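Local structure of protein (adenylosuccinate lyase) (Thermotoga maritima, 1C3C) at residues D11-T14 with R20-L23; T30-E35 with L198-L203; E45-N50 with G81-F86; W124-R129 with N328-M333; H387-L392 with E409-S414. The protein catalyses two steps of purine biosynthesis as adenylosuccinate lyase, in each probably eliminating fumarate from a succinyl-substituted substrate, as in its relatives. One frame throughout, in Å; residues are numbered along the deposited sequence.

Contact 1 (D11-T14 with R20-L23); sequences DLWT and RRWL
Arg21 sends its side chain across the turn between helices 9-12 and 15-35 to the backbone of Leu12, meeting the leucine side chain at about a right angle. Its NH1 donates to Leu12 O at 2.9 Å, in the carbonyl plane and within the guanidinium plane; a weak bond from NH2 shares the same oxygen. The bend at chi3 (-63°) turns the guanidinium edge toward this carbonyl. Leu12 CD1 lies 3.5 Å from Arg21 NH1, while the Trp13 ring, its plane inclined 61° to the guanidinium, brings CE3 near NH2. Trp13 also packs on Ala104 of helix 93-129 and Phe312 of helix 303-332. Water 2 accepts weakly from Arg21 NH2 and donates to Thr14 O; water 1 connects Asp11 O and Thr14 OG1 with a weak bond from Arg20 NH2. Thr14 is the N-cap of helix 15-35, OG1 accepting from Ala17 N. The chemistry is that of an arginine donating to one backbone carbonyl directly and, weakly, to a water bound by another, just ahead of helix 15-35.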
# COMPACT_ATOMS: atom_id res chain seq x y z
N ASP A 11 21.51 18.50 3.33
CA ASP A 11 22.68 18.50 4.22
C ASP A 11 22.49 17.64 5.47
O ASP A 11 23.44 17.13 6.05
CB ASP A 11 22.97 19.93 4.63
CG ASP A 11 23.17 20.73 3.33
OD1 ASP A 11 22.22 21.39 2.86
OD2 ASP A 11 24.27 20.57 2.78
N LEU A 12 21.24 17.43 5.89
CA LEU A 12 20.96 16.60 7.05
C LEU A 12 21.27 15.15 6.82
O LEU A 12 21.49 14.41 7.80
CB LEU A 12 19.44 16.72 7.27
CG LEU A 12 18.83 16.26 8.57
CD1 LEU A 12 19.60 16.88 9.75
CD2 LEU A 12 17.37 16.74 8.63
N TRP A 13 21.16 14.64 5.59
CA TRP A 13 21.19 13.23 5.32
C TRP A 13 22.50 12.78 4.68
O TRP A 13 22.53 11.68 4.12
CB TRP A 13 19.96 12.81 4.44
CG TRP A 13 18.67 13.08 5.19
CD1 TRP A 13 17.74 14.04 4.86
CD2 TRP A 13 18.20 12.42 6.36
NE1 TRP A 13 16.70 13.99 5.79
CE2 TRP A 13 16.96 13.01 6.70
CE3 TRP A 13 18.66 11.36 7.15
CZ2 TRP A 13 16.22 12.59 7.81
CZ3 TRP A 13 17.94 10.94 8.26
CH2 TRP A 13 16.70 11.55 8.57
N THR A 14 23.62 13.47 4.85
CA THR A 14 24.90 12.92 4.40
C THR A 14 25.52 11.99 5.42
O THR A 14 25.14 11.97 6.62
CB THR A 14 25.88 14.11 4.17
OG1 THR A 14 26.04 14.76 5.47
CG2 THR A 14 25.31 15.10 3.16
N ARG A 20 28.24 13.01 12.69
CA ARG A 20 28.20 14.15 13.61
C ARG A 20 27.07 13.97 14.62
O ARG A 20 27.29 14.30 15.81
CB ARG A 20 28.08 15.52 12.93
CG ARG A 20 29.33 15.91 12.12
CD ARG A 20 29.27 17.35 11.59
NE ARG A 20 28.04 17.68 10.95
CZ ARG A 20 27.33 17.86 9.87
NH1 ARG A 20 26.01 18.17 10.06
NH2 ARG A 20 27.80 17.79 8.63
N ARG A 21 25.92 13.44 14.23
CA ARG A 21 24.86 13.16 15.20
C ARG A 21 25.26 12.02 16.16
O ARG A 21 24.97 12.14 17.37
CB ARG A 21 23.55 12.73 14.52
CG ARG A 21 22.86 13.93 13.88
CD ARG A 21 21.48 13.51 13.34
NE ARG A 21 21.55 12.50 12.26
CZ ARG A 21 21.63 12.87 10.97
NH1 ARG A 21 21.65 14.16 10.65
NH2 ARG A 21 21.63 11.92 10.05
N TRP A 22 25.92 10.99 15.65
CA TRP A 22 26.37 9.93 16.59
C TRP A 22 27.32 10.52 17.63
O TRP A 22 27.24 10.17 18.81
CB TRP A 22 27.05 8.80 15.84
CG TRP A 22 26.16 8.00 14.93
CD1 TRP A 22 24.81 8.18 14.72
CD2 TRP A 22 26.56 6.88 14.15
NE1 TRP A 22 24.35 7.21 13.87
CE2 TRP A 22 25.41 6.42 13.48
CE3 TRP A 22 27.78 6.21 13.97
CZ2 TRP A 22 25.44 5.33 12.62
CZ3 TRP A 22 27.80 5.11 13.12
CH2 TRP A 22 26.64 4.67 12.44
N LEU A 23 28.25 11.36 17.18
CA LEU A 23 29.17 12.00 18.14
C LEU A 23 28.44 12.88 19.14
O LEU A 23 28.74 12.91 20.35
CB LEU A 23 30.24 12.80 17.38
CG LEU A 23 31.26 13.53 18.24
CD1 LEU A 23 32.02 12.60 19.15
CD2 LEU A 23 32.44 14.10 17.47
O HOH W 1 26.18 17.53 5.73
O HOH W 2 22.47 10.99 7.32

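Contact 2 (T30-E35 with L198-L203); sequences TRAYEE and LSYLGL
Tyr200 reaches from the last turn of helix 191-200 to helix 15-35, where Arg31 lies flat over one face of its ring. This is the close-packed part: guanidinium and ring planes are 5° apart with centres 3.9 Å from each other, giving a stacked cation-pi pair. The arginine, extended from CG to NE, also lays its methylenes along the ring, and CD makes a CH-pi contact 3.8 Å from the Tyr200 centroid. Ala32 N meets the ring edge, and Ala32 CB lies 4.1 Å from Tyr200 CE1; this buried alanine also packs on Val193 and Ala197. While the ring-facing side of Arg31 is tightly packed, the solvent side is polar, formed by the polar ends of Arg31 and Glu35, both exposed. Here Tyr200 OH donates to Glu35 OE2 at 2.6 Å, approaching from above the carboxylate plane, and Arg31 NE forms a nearly straight salt bridge (177°) with Glu35 OE1 at 2.9 Å. With an alanine in place of Tyr200, the Arg31 guanidinium would probably lose its aromatic platform and Glu35 OE2 its phenol donor, opening a gap between the two helices. With one carboxylate oxygen bound to the arginine and the other to the phenol, Glu35 closes a three-residue network in which charge pairing, cation-pi attraction and hydrogen bonding act together; the arginine is likely to favour the ionised carboxylate.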
# COMPACT_ATOMS: atom_id res chain seq x y z
N THR A 30 28.63 11.34 27.74
CA THR A 30 29.81 11.55 28.62
C THR A 30 29.57 12.76 29.51
O THR A 30 29.95 12.78 30.68
CB THR A 30 31.16 11.72 27.87
OG1 THR A 30 31.12 12.85 27.02
CG2 THR A 30 31.47 10.47 27.04
N ARG A 31 28.94 13.82 28.98
CA ARG A 31 28.63 14.99 29.79
C ARG A 31 27.77 14.61 30.99
O ARG A 31 28.01 15.06 32.12
CB ARG A 31 27.97 16.10 28.97
CG ARG A 31 27.66 17.34 29.80
CD ARG A 31 27.07 18.44 28.89
NE ARG A 31 26.55 19.50 29.76
CZ ARG A 31 25.77 20.48 29.31
NH1 ARG A 31 25.46 20.57 28.03
NH2 ARG A 31 25.29 21.39 30.17
N ALA A 32 26.75 13.79 30.77
CA ALA A 32 25.86 13.37 31.86
C ALA A 32 26.56 12.52 32.89
O ALA A 32 26.43 12.74 34.10
CB ALA A 32 24.70 12.52 31.29
N TYR A 33 27.37 11.54 32.45
CA TYR A 33 28.14 10.78 33.45
C TYR A 33 29.04 11.73 34.26
O TYR A 33 29.19 11.61 35.47
CB TYR A 33 29.02 9.77 32.72
CG TYR A 33 28.46 8.39 32.39
CD1 TYR A 33 28.40 7.94 31.08
CD2 TYR A 33 28.06 7.50 33.38
CE1 TYR A 33 27.95 6.68 30.76
CE2 TYR A 33 27.63 6.19 33.09
CZ TYR A 33 27.56 5.82 31.78
OH TYR A 33 27.16 4.54 31.45
N GLU A 34 29.69 12.66 33.58
CA GLU A 34 30.59 13.60 34.25
C GLU A 34 29.86 14.49 35.23
O GLU A 34 30.33 14.67 36.39
CB GLU A 34 31.30 14.42 33.15
CG GLU A 34 32.43 15.30 33.70
CD GLU A 34 33.25 15.91 32.57
OE1 GLU A 34 33.32 15.34 31.46
OE2 GLU A 34 33.84 16.99 32.78
N GLU A 35 28.69 15.01 34.89
CA GLU A 35 27.93 15.88 35.77
C GLU A 35 27.39 15.14 36.96
O GLU A 35 27.21 15.72 38.06
CB GLU A 35 26.81 16.62 35.00
CG GLU A 35 27.50 17.59 34.02
CD GLU A 35 26.64 18.67 33.39
OE1 GLU A 35 27.17 19.51 32.63
OE2 GLU A 35 25.42 18.62 33.69
N LEU A 198 19.76 13.10 27.34
CA LEU A 198 18.73 13.46 26.33
C LEU A 198 18.24 14.88 26.53
O LEU A 198 17.95 15.56 25.54
CB LEU A 198 17.55 12.48 26.40
CG LEU A 198 17.94 11.05 25.99
CD1 LEU A 198 16.72 10.12 26.18
CD2 LEU A 198 18.39 10.93 24.53
N SER A 199 18.16 15.35 27.78
CA SER A 199 17.82 16.76 27.97
C SER A 199 18.82 17.70 27.29
O SER A 199 18.36 18.72 26.74
CB SER A 199 17.66 17.13 29.45
OG SER A 199 18.97 17.23 30.04
N TYR A 200 20.13 17.42 27.28
CA TYR A 200 21.08 18.27 26.58
C TYR A 200 20.78 18.30 25.08
O TYR A 200 21.09 19.28 24.43
CB TYR A 200 22.55 17.79 26.69
CG TYR A 200 23.04 17.57 28.10
CD1 TYR A 200 23.80 16.44 28.41
CD2 TYR A 200 22.75 18.47 29.10
CE1 TYR A 200 24.25 16.24 29.71
CE2 TYR A 200 23.20 18.29 30.42
CZ TYR A 200 23.95 17.18 30.68
OH TYR A 200 24.41 16.93 31.96
N LEU A 201 20.25 17.20 24.54
CA LEU A 201 19.93 17.12 23.11
C LEU A 201 18.55 17.64 22.71
O LEU A 201 18.18 17.60 21.51
CB LEU A 201 20.05 15.64 22.73
CG LEU A 201 21.44 14.98 22.87
CD1 LEU A 201 21.27 13.47 22.57
CD2 LEU A 201 22.45 15.63 21.93
N GLY A 202 17.78 18.05 23.71
CA GLY A 202 16.42 18.60 23.41
C GLY A 202 15.41 17.46 23.25
O GLY A 202 14.30 17.69 22.72
N LEU A 203 15.69 16.25 23.75
CA LEU A 203 14.85 15.09 23.59
C LEU A 203 14.36 14.59 24.95
O LEU A 203 14.93 14.89 26.00
CB LEU A 203 15.60 13.92 22.91
CG LEU A 203 16.16 14.26 21.51
CD1 LEU A 203 17.00 13.07 21.03
CD2 LEU A 203 15.04 14.57 20.51

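Contact 3 (E45-N50 with G81-F86); sequences ERIRNN and GEDSRF
Arg46 and Asp83 meet through two complementary torsions: the arginine chain bends at chi3 (-59°), turning NE and NH1 toward the 3-10 segment 82-86, while chi1 of Asp83 (-72°) sets its carboxylate beside the backbone N and facing helix 43-50. The side chains cross at about a right angle, yet their flat ends are nearly coplanar, with 18° between guanidinium and carboxylate. The result is a side-on, bidentate salt bridge. NE donates to Asp83 OD2 at 2.8 Å, and NH1 donates to Asp83 OD1 at 2.8 Å; both oxygens use their syn lone pairs. Two parallel bonds of this kind fix the rotation of both groups. Asp83 OD2 has a further donor in water 3, which also accepts from Asn50 ND2 and so links the last residue of segment 45-50 to the same carboxylate. Apolar contact backs the charged pair: Ile47 CG1 lies 3.8 Å from Asp83 CB, and Ile47 CD1 reaches toward the same methylene. The charge of the buried aspartate is therefore probably balanced by an arginine on the exposed side of the contact. In the fold, the pairing ties helix 43-50 to the short 3-10 segment that follows helix 68-80 and precedes helix 93-129. Ile47 also packs on Ile80 at the end of helix 68-80 and on Phe87 beyond the segment, while Asp83 and Phe86 touch Val43 at the start of helix 43-50.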
# COMPACT_ATOMS: atom_id res chain seq x y z
N GLU A 45 35.21 17.55 27.73
CA GLU A 45 35.89 18.60 26.94
C GLU A 45 37.03 18.01 26.13
O GLU A 45 37.22 18.42 24.96
CB GLU A 45 36.31 19.70 27.93
CG GLU A 45 37.04 20.85 27.20
N ARG A 46 37.79 17.08 26.72
CA ARG A 46 38.92 16.50 25.96
C ARG A 46 38.45 15.71 24.76
O ARG A 46 39.02 15.74 23.65
CB ARG A 46 39.77 15.59 26.88
CG ARG A 46 40.51 16.43 27.95
CD ARG A 46 41.58 15.57 28.61
NE ARG A 46 41.05 14.37 29.26
CZ ARG A 46 40.80 14.26 30.57
NH1 ARG A 46 40.35 13.10 31.05
NH2 ARG A 46 41.02 15.30 31.36
N ILE A 47 37.40 14.88 24.99
CA ILE A 47 36.88 14.11 23.86
C ILE A 47 36.35 15.02 22.76
O ILE A 47 36.61 14.90 21.55
CB ILE A 47 35.79 13.12 24.33
CG1 ILE A 47 36.43 12.07 25.27
CG2 ILE A 47 35.14 12.44 23.12
CD1 ILE A 47 35.39 11.07 25.79
N ARG A 48 35.63 16.07 23.16
CA ARG A 48 35.16 17.10 22.23
C ARG A 48 36.29 17.72 21.41
O ARG A 48 36.15 17.89 20.18
CB ARG A 48 34.39 18.20 22.99
CG ARG A 48 33.80 19.20 21.97
CD ARG A 48 32.86 20.19 22.63
NE ARG A 48 31.63 19.55 23.10
CZ ARG A 48 31.31 19.40 24.39
NH1 ARG A 48 32.12 19.85 25.35
NH2 ARG A 48 30.16 18.81 24.69
N ASN A 49 37.44 17.95 22.06
CA ASN A 49 38.59 18.54 21.38
C ASN A 49 39.20 17.57 20.39
O ASN A 49 39.75 18.00 19.37
CB ASN A 49 39.65 18.99 22.40
CG ASN A 49 39.25 20.24 23.18
OD1 ASN A 49 38.47 21.05 22.65
ND2 ASN A 49 39.75 20.42 24.39
N ASN A 50 39.19 16.27 20.68
CA ASN A 50 39.97 15.28 19.95
C ASN A 50 39.14 14.52 18.91
O ASN A 50 39.62 13.96 17.93
CB ASN A 50 40.53 14.25 20.96
CG ASN A 50 41.71 14.77 21.77
OD1 ASN A 50 42.58 15.32 21.11
ND2 ASN A 50 41.73 14.47 23.08
N GLY A 81 42.68 8.68 23.13
CA GLY A 81 43.62 8.25 24.19
C GLY A 81 42.92 7.50 25.33
O GLY A 81 41.99 6.72 25.08
N GLU A 82 43.31 7.75 26.57
CA GLU A 82 42.79 6.99 27.71
C GLU A 82 41.34 7.34 28.04
O GLU A 82 40.65 6.64 28.79
CB GLU A 82 43.60 7.25 28.99
CG GLU A 82 45.09 6.99 28.84
CD GLU A 82 45.51 5.55 28.96
OE1 GLU A 82 44.73 4.62 28.69
OE2 GLU A 82 46.69 5.31 29.35
N ASP A 83 40.84 8.45 27.46
CA ASP A 83 39.43 8.75 27.61
C ASP A 83 38.52 7.74 26.88
O ASP A 83 37.31 7.79 27.11
CB ASP A 83 39.12 10.17 27.13
CG ASP A 83 39.66 11.22 28.09
OD1 ASP A 83 39.76 10.96 29.30
OD2 ASP A 83 39.97 12.34 27.64
N SER A 84 39.03 6.84 26.07
CA SER A 84 38.22 5.81 25.46
C SER A 84 37.55 4.90 26.49
O SER A 84 36.45 4.42 26.19
CB SER A 84 39.00 4.95 24.47
OG SER A 84 39.96 4.21 25.18
N ARG A 85 38.09 4.81 27.71
CA ARG A 85 37.45 4.05 28.78
C ARG A 85 36.07 4.60 29.11
O ARG A 85 35.24 3.86 29.68
CB ARG A 85 38.27 4.14 30.08
CG ARG A 85 39.73 3.74 29.96
CD ARG A 85 40.52 4.05 31.25
NE ARG A 85 41.04 5.42 31.28
CZ ARG A 85 41.54 6.10 32.30
NH1 ARG A 85 41.64 5.54 33.50
NH2 ARG A 85 41.95 7.35 32.17
N PHE A 86 35.83 5.89 28.90
CA PHE A 86 34.61 6.56 29.32
C PHE A 86 33.63 6.80 28.16
O PHE A 86 32.59 7.40 28.40
CB PHE A 86 34.98 7.92 29.94
CG PHE A 86 35.97 7.74 31.07
CD1 PHE A 86 37.19 8.39 31.00
CD2 PHE A 86 35.68 6.93 32.15
CE1 PHE A 86 38.10 8.23 32.06
CE2 PHE A 86 36.57 6.79 33.20
CZ PHE A 86 37.79 7.43 33.13
O HOH W 3 40.31 12.51 24.95

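Contact 4 (W124-R129 with N328-M333); sequences WEVANR and NVVRNM
Val126, on the long helix 93-129, makes the apolar contacts with the last turn of helix 303-332 and the residue after it, using both its methyl groups. CG2 lies 4.0 Å from Val330 CG1 and 3.7 Å from Val330 O, so one methyl meets both side chain and backbone of the same residue. The other, CG1, is 4.1 Å from Met333 CE. Met333 has its CG between the backbone N and the carbonyl carbon (chi1 64°), and an extended chain beyond CG carries the terminal methyl across to the valine. All three residues are buried. Neighbouring helices add to their surroundings, Val126 packing on Val153 of helix 149-173 and Met333 on Ile239 of helix 216-242, while Val330 also packs on Phe119 and Leu123, earlier on helix 93-129.

Polar interactions lie to the side of this hydrophobic contact. Water 4 bridges the helices, accepting from Arg129 NH2 at 3.0 Å and donating to Arg331 O at 2.7 Å. Within helix 93-129, Arg129 NH1 forms a salt bridge with Glu125 OE1, the bond arriving from above the carboxylate plane. Glu125 OE2 and Arg331 NH1, 4.8 Å apart, are oppositely charged and not in contact, so any attraction between them would be longer-range.

No direct hydrogen bond joins the segments; burial of aliphatic surface probably does most to hold them together, with water 4 as a polar link at the margin.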
# COMPACT_ATOMS: atom_id res chain seq x y z
N TRP A 124 -2.49 32.37 2.19
CA TRP A 124 -3.36 33.42 2.71
C TRP A 124 -3.30 34.66 1.82
O TRP A 124 -4.37 35.27 1.55
CB TRP A 124 -2.89 33.79 4.11
CG TRP A 124 -3.69 34.86 4.80
CD1 TRP A 124 -3.25 36.12 5.11
CD2 TRP A 124 -5.04 34.78 5.26
NE1 TRP A 124 -4.26 36.84 5.74
CE2 TRP A 124 -5.37 36.02 5.85
CE3 TRP A 124 -6.02 33.78 5.21
CZ2 TRP A 124 -6.64 36.27 6.38
CZ3 TRP A 124 -7.27 34.02 5.75
CH2 TRP A 124 -7.59 35.28 6.32
N GLU A 125 -2.10 35.06 1.41
CA GLU A 125 -1.94 36.23 0.52
C GLU A 125 -2.74 36.03 -0.77
O GLU A 125 -3.43 36.95 -1.21
CB GLU A 125 -0.46 36.47 0.19
CG GLU A 125 -0.11 37.74 -0.55
CD GLU A 125 1.35 37.83 -0.99
OE1 GLU A 125 1.73 38.78 -1.74
OE2 GLU A 125 2.17 36.94 -0.63
N VAL A 126 -2.63 34.86 -1.40
CA VAL A 126 -3.28 34.64 -2.69
C VAL A 126 -4.77 34.52 -2.48
O VAL A 126 -5.55 35.11 -3.24
CB VAL A 126 -2.69 33.40 -3.40
CG1 VAL A 126 -3.54 32.95 -4.61
CG2 VAL A 126 -1.25 33.68 -3.84
N ALA A 127 -5.23 33.85 -1.41
CA ALA A 127 -6.69 33.77 -1.21
C ALA A 127 -7.25 35.19 -1.02
O ALA A 127 -8.32 35.46 -1.58
CB ALA A 127 -7.05 32.94 0.02
N ASN A 128 -6.56 36.03 -0.23
CA ASN A 128 -7.12 37.40 -0.10
C ASN A 128 -7.06 38.21 -1.37
O ASN A 128 -7.95 39.07 -1.64
CB ASN A 128 -6.40 38.11 1.06
CG ASN A 128 -7.03 37.65 2.35
OD1 ASN A 128 -8.00 38.23 2.85
ND2 ASN A 128 -6.51 36.58 2.93
N ARG A 129 -5.98 38.06 -2.14
CA ARG A 129 -5.87 38.76 -3.43
C ARG A 129 -7.10 38.50 -4.29
O ARG A 129 -7.50 39.44 -5.03
CB ARG A 129 -4.57 38.34 -4.15
CG ARG A 129 -4.39 39.06 -5.50
CD ARG A 129 -3.02 38.78 -6.07
NE ARG A 129 -2.00 39.30 -5.14
CZ ARG A 129 -0.92 38.61 -4.78
NH1 ARG A 129 -0.13 39.23 -3.90
NH2 ARG A 129 -0.67 37.38 -5.22
N ASN A 328 6.26 28.06 -4.55
CA ASN A 328 6.61 28.91 -5.72
C ASN A 328 5.51 28.83 -6.77
O ASN A 328 5.20 29.86 -7.38
CB ASN A 328 7.95 28.47 -6.33
CG ASN A 328 8.26 29.37 -7.53
OD1 ASN A 328 8.19 29.05 -8.73
ND2 ASN A 328 8.53 30.63 -7.19
N VAL A 329 4.94 27.64 -7.02
CA VAL A 329 3.81 27.59 -7.96
C VAL A 329 2.70 28.56 -7.56
O VAL A 329 2.24 29.38 -8.39
CB VAL A 329 3.27 26.14 -8.04
CG1 VAL A 329 1.95 26.04 -8.83
CG2 VAL A 329 4.36 25.31 -8.72
N VAL A 330 2.24 28.53 -6.31
CA VAL A 330 1.05 29.30 -5.93
C VAL A 330 1.44 30.79 -5.86
O VAL A 330 0.68 31.66 -6.29
CB VAL A 330 0.51 28.85 -4.56
CG1 VAL A 330 -0.62 29.78 -4.09
CG2 VAL A 330 -0.02 27.42 -4.69
N ARG A 331 2.65 31.07 -5.38
CA ARG A 331 3.14 32.44 -5.34
C ARG A 331 3.15 33.10 -6.72
O ARG A 331 2.78 34.29 -6.82
CB ARG A 331 4.56 32.51 -4.75
CG ARG A 331 4.92 33.99 -4.42
CD ARG A 331 6.40 34.05 -4.14
NE ARG A 331 6.95 33.22 -3.07
CZ ARG A 331 6.94 33.51 -1.77
NH1 ARG A 331 6.35 34.62 -1.34
NH2 ARG A 331 7.50 32.72 -0.85
N ASN A 332 3.62 32.40 -7.74
CA ASN A 332 3.92 33.03 -9.03
C ASN A 332 3.00 32.58 -10.15
O ASN A 332 3.15 33.04 -11.30
CB ASN A 332 5.39 32.71 -9.41
CG ASN A 332 6.32 33.44 -8.43
OD1 ASN A 332 6.16 34.64 -8.20
ND2 ASN A 332 7.25 32.72 -7.83
N MET A 333 2.01 31.74 -9.85
CA MET A 333 1.11 31.32 -10.93
C MET A 333 0.35 32.55 -11.47
O MET A 333 0.00 33.50 -10.74
CB MET A 333 0.11 30.25 -10.48
CG MET A 333 -0.88 30.63 -9.42
SD MET A 333 -1.95 29.21 -8.80
CE MET A 333 -2.85 30.19 -7.57
O HOH W 4 1.95 36.04 -4.87

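Contact 5 (H387-L392 with E409-S414); sequences HFLEYL and ELFDIS
Phe411 enters the contact from a type I beta turn, Glu409 to Asp412, and puts its ring against helix 388-393. The turn opens at Glu409, whose carbonyl accepts a weak bond from Asp412 N. Leu410, next along, packs on Arg355 and Lys359 of helix 353-362. Phe411 then carries the whole meeting with the helix. Leu389 lies over one face of its ring, CG 4.0 Å from the Phe411 centroid and 12° off the normal, a CH-pi contact; a first torsion of -158° places that CG opposite the leucine's backbone N. At the ring edge CZ meets two partners, Phe388 CD1 at 3.6 Å and Leu392 CD1 at 3.8 Å. The two phenylalanine rings touch rim to rim with planes 61° apart and centroids 6.0 Å from each other, while Leu392 CD1 also lies over the centre of one Phe388 face. Phe352 adds another aromatic neighbour to Phe411. Beyond Phe411 the chain runs away from helix 388-393, and Asp412 OD1 accepts a weak bond from Ser414 OG. Replacing Phe411 with an alanine would probably strip Leu389 of the ring it covers and open a gap beside Phe388 and Leu392. Since no hydrogen bond crosses between the segments, their association within the C-terminal family region probably rests mainly on dispersion and on the burial of aromatic and aliphatic carbon.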
# COMPACT_ATOMS: atom_id res chain seq x y z
N HIS A 387 -29.23 32.66 -25.30
CA HIS A 387 -29.00 32.44 -23.87
C HIS A 387 -30.27 32.06 -23.14
O HIS A 387 -31.39 32.42 -23.55
CB HIS A 387 -28.44 33.74 -23.27
CG HIS A 387 -27.00 33.93 -23.60
ND1 HIS A 387 -26.49 33.79 -24.86
CD2 HIS A 387 -25.94 34.23 -22.82
CE1 HIS A 387 -25.19 34.01 -24.87
NE2 HIS A 387 -24.84 34.28 -23.63
N PHE A 388 -30.14 31.40 -22.00
CA PHE A 388 -31.28 30.94 -21.20
C PHE A 388 -32.21 32.10 -20.82
O PHE A 388 -33.45 31.99 -20.89
CB PHE A 388 -30.75 30.32 -19.93
CG PHE A 388 -31.63 29.60 -18.95
CD1 PHE A 388 -31.43 29.75 -17.59
CD2 PHE A 388 -32.60 28.71 -19.38
CE1 PHE A 388 -32.18 29.03 -16.68
CE2 PHE A 388 -33.36 28.00 -18.46
CZ PHE A 388 -33.17 28.15 -17.10
N LEU A 389 -31.63 33.20 -20.36
CA LEU A 389 -32.47 34.32 -19.88
C LEU A 389 -33.42 34.75 -21.02
O LEU A 389 -34.63 34.84 -20.80
CB LEU A 389 -31.58 35.47 -19.48
CG LEU A 389 -32.02 36.57 -18.53
CD1 LEU A 389 -31.34 37.89 -18.84
CD2 LEU A 389 -33.51 36.67 -18.33
N GLU A 390 -32.89 34.93 -22.20
CA GLU A 390 -33.66 35.30 -23.40
C GLU A 390 -34.75 34.32 -23.75
O GLU A 390 -35.90 34.75 -23.97
CB GLU A 390 -32.71 35.58 -24.56
N TYR A 391 -34.52 33.00 -23.74
CA TYR A 391 -35.62 32.04 -23.87
C TYR A 391 -36.67 32.17 -22.78
O TYR A 391 -37.89 32.02 -23.04
CB TYR A 391 -35.13 30.59 -23.88
CG TYR A 391 -34.50 30.16 -25.17
CD1 TYR A 391 -33.14 29.96 -25.33
CD2 TYR A 391 -35.33 29.96 -26.29
CE1 TYR A 391 -32.60 29.56 -26.53
CE2 TYR A 391 -34.80 29.58 -27.51
CZ TYR A 391 -33.45 29.37 -27.63
OH TYR A 391 -32.93 28.96 -28.83
N LEU A 392 -36.23 32.38 -21.53
CA LEU A 392 -37.20 32.57 -20.46
C LEU A 392 -37.98 33.87 -20.69
O LEU A 392 -39.19 33.84 -20.47
CB LEU A 392 -36.57 32.62 -19.07
CG LEU A 392 -35.82 31.29 -18.73
CD1 LEU A 392 -34.86 31.56 -17.58
CD2 LEU A 392 -36.85 30.23 -18.45
N GLU A 409 -32.91 39.38 -11.96
CA GLU A 409 -32.10 39.37 -10.73
C GLU A 409 -31.75 37.95 -10.32
O GLU A 409 -30.80 37.79 -9.55
CB GLU A 409 -32.90 40.14 -9.69
CG GLU A 409 -34.08 39.32 -9.18
CD GLU A 409 -35.07 40.09 -8.37
OE1 GLU A 409 -34.85 41.32 -8.05
OE2 GLU A 409 -36.03 39.62 -7.74
N LEU A 410 -32.36 36.93 -10.91
CA LEU A 410 -31.94 35.54 -10.66
C LEU A 410 -30.61 35.22 -11.30
O LEU A 410 -30.02 34.19 -11.00
CB LEU A 410 -33.02 34.57 -11.17
CG LEU A 410 -34.41 34.74 -10.53
CD1 LEU A 410 -35.40 33.73 -11.11
CD2 LEU A 410 -34.34 34.64 -9.01
N PHE A 411 -30.14 36.05 -12.23
CA PHE A 411 -28.88 35.83 -12.94
C PHE A 411 -27.74 36.60 -12.31
O PHE A 411 -26.64 36.79 -12.85
CB PHE A 411 -29.14 36.19 -14.43
CG PHE A 411 -30.02 35.14 -15.07
CD1 PHE A 411 -31.38 35.09 -14.88
CD2 PHE A 411 -29.45 34.13 -15.84
CE1 PHE A 411 -32.18 34.10 -15.42
CE2 PHE A 411 -30.23 33.15 -16.40
CZ PHE A 411 -31.61 33.09 -16.21
N ASP A 412 -27.93 37.11 -11.09
CA ASP A 412 -26.94 37.87 -10.36
C ASP A 412 -25.92 36.99 -9.65
O ASP A 412 -26.29 36.16 -8.80
CB ASP A 412 -27.76 38.58 -9.27
CG ASP A 412 -27.38 40.00 -9.02
OD1 ASP A 412 -26.18 40.25 -9.23
OD2 ASP A 412 -28.29 40.77 -8.61
N ILE A 413 -24.64 37.18 -9.91
CA ILE A 413 -23.59 36.42 -9.21
C ILE A 413 -23.49 36.77 -7.75
O ILE A 413 -23.04 35.99 -6.90
CB ILE A 413 -22.22 36.65 -9.90
CG1 ILE A 413 -22.39 35.86 -11.22
CG2 ILE A 413 -21.01 36.10 -9.18
CD1 ILE A 413 -21.24 35.92 -12.20
N SER A 414 -23.94 37.97 -7.38
CA SER A 414 -23.86 38.40 -5.99
C SER A 414 -24.63 37.52 -5.03
O SER A 414 -24.22 37.37 -3.88
CB SER A 414 -24.29 39.89 -5.92
OG SER A 414 -25.71 39.97 -5.93

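The five contacts illustrate how a long, mostly helical chain is fastened at points spread along its length. Contacts 1, 2 and 3 gather at one end. Contacts 1 and 2 share helix 15-35 with centres about 18 Å apart, and contacts 2 and 3 touch directly, Thr30 CG2 lying 3.5 Å from Phe86 O. In sequence, contact 3 is nested within the loop that contact 2 closes. Contact 4 joins two long helices nearer the centre of the chain, its centre about 35 Å from that of contact 1. Contact 5 lies toward the other end, its centre about 32 Å from that of contact 4 and about 84 Å from that of contact 3.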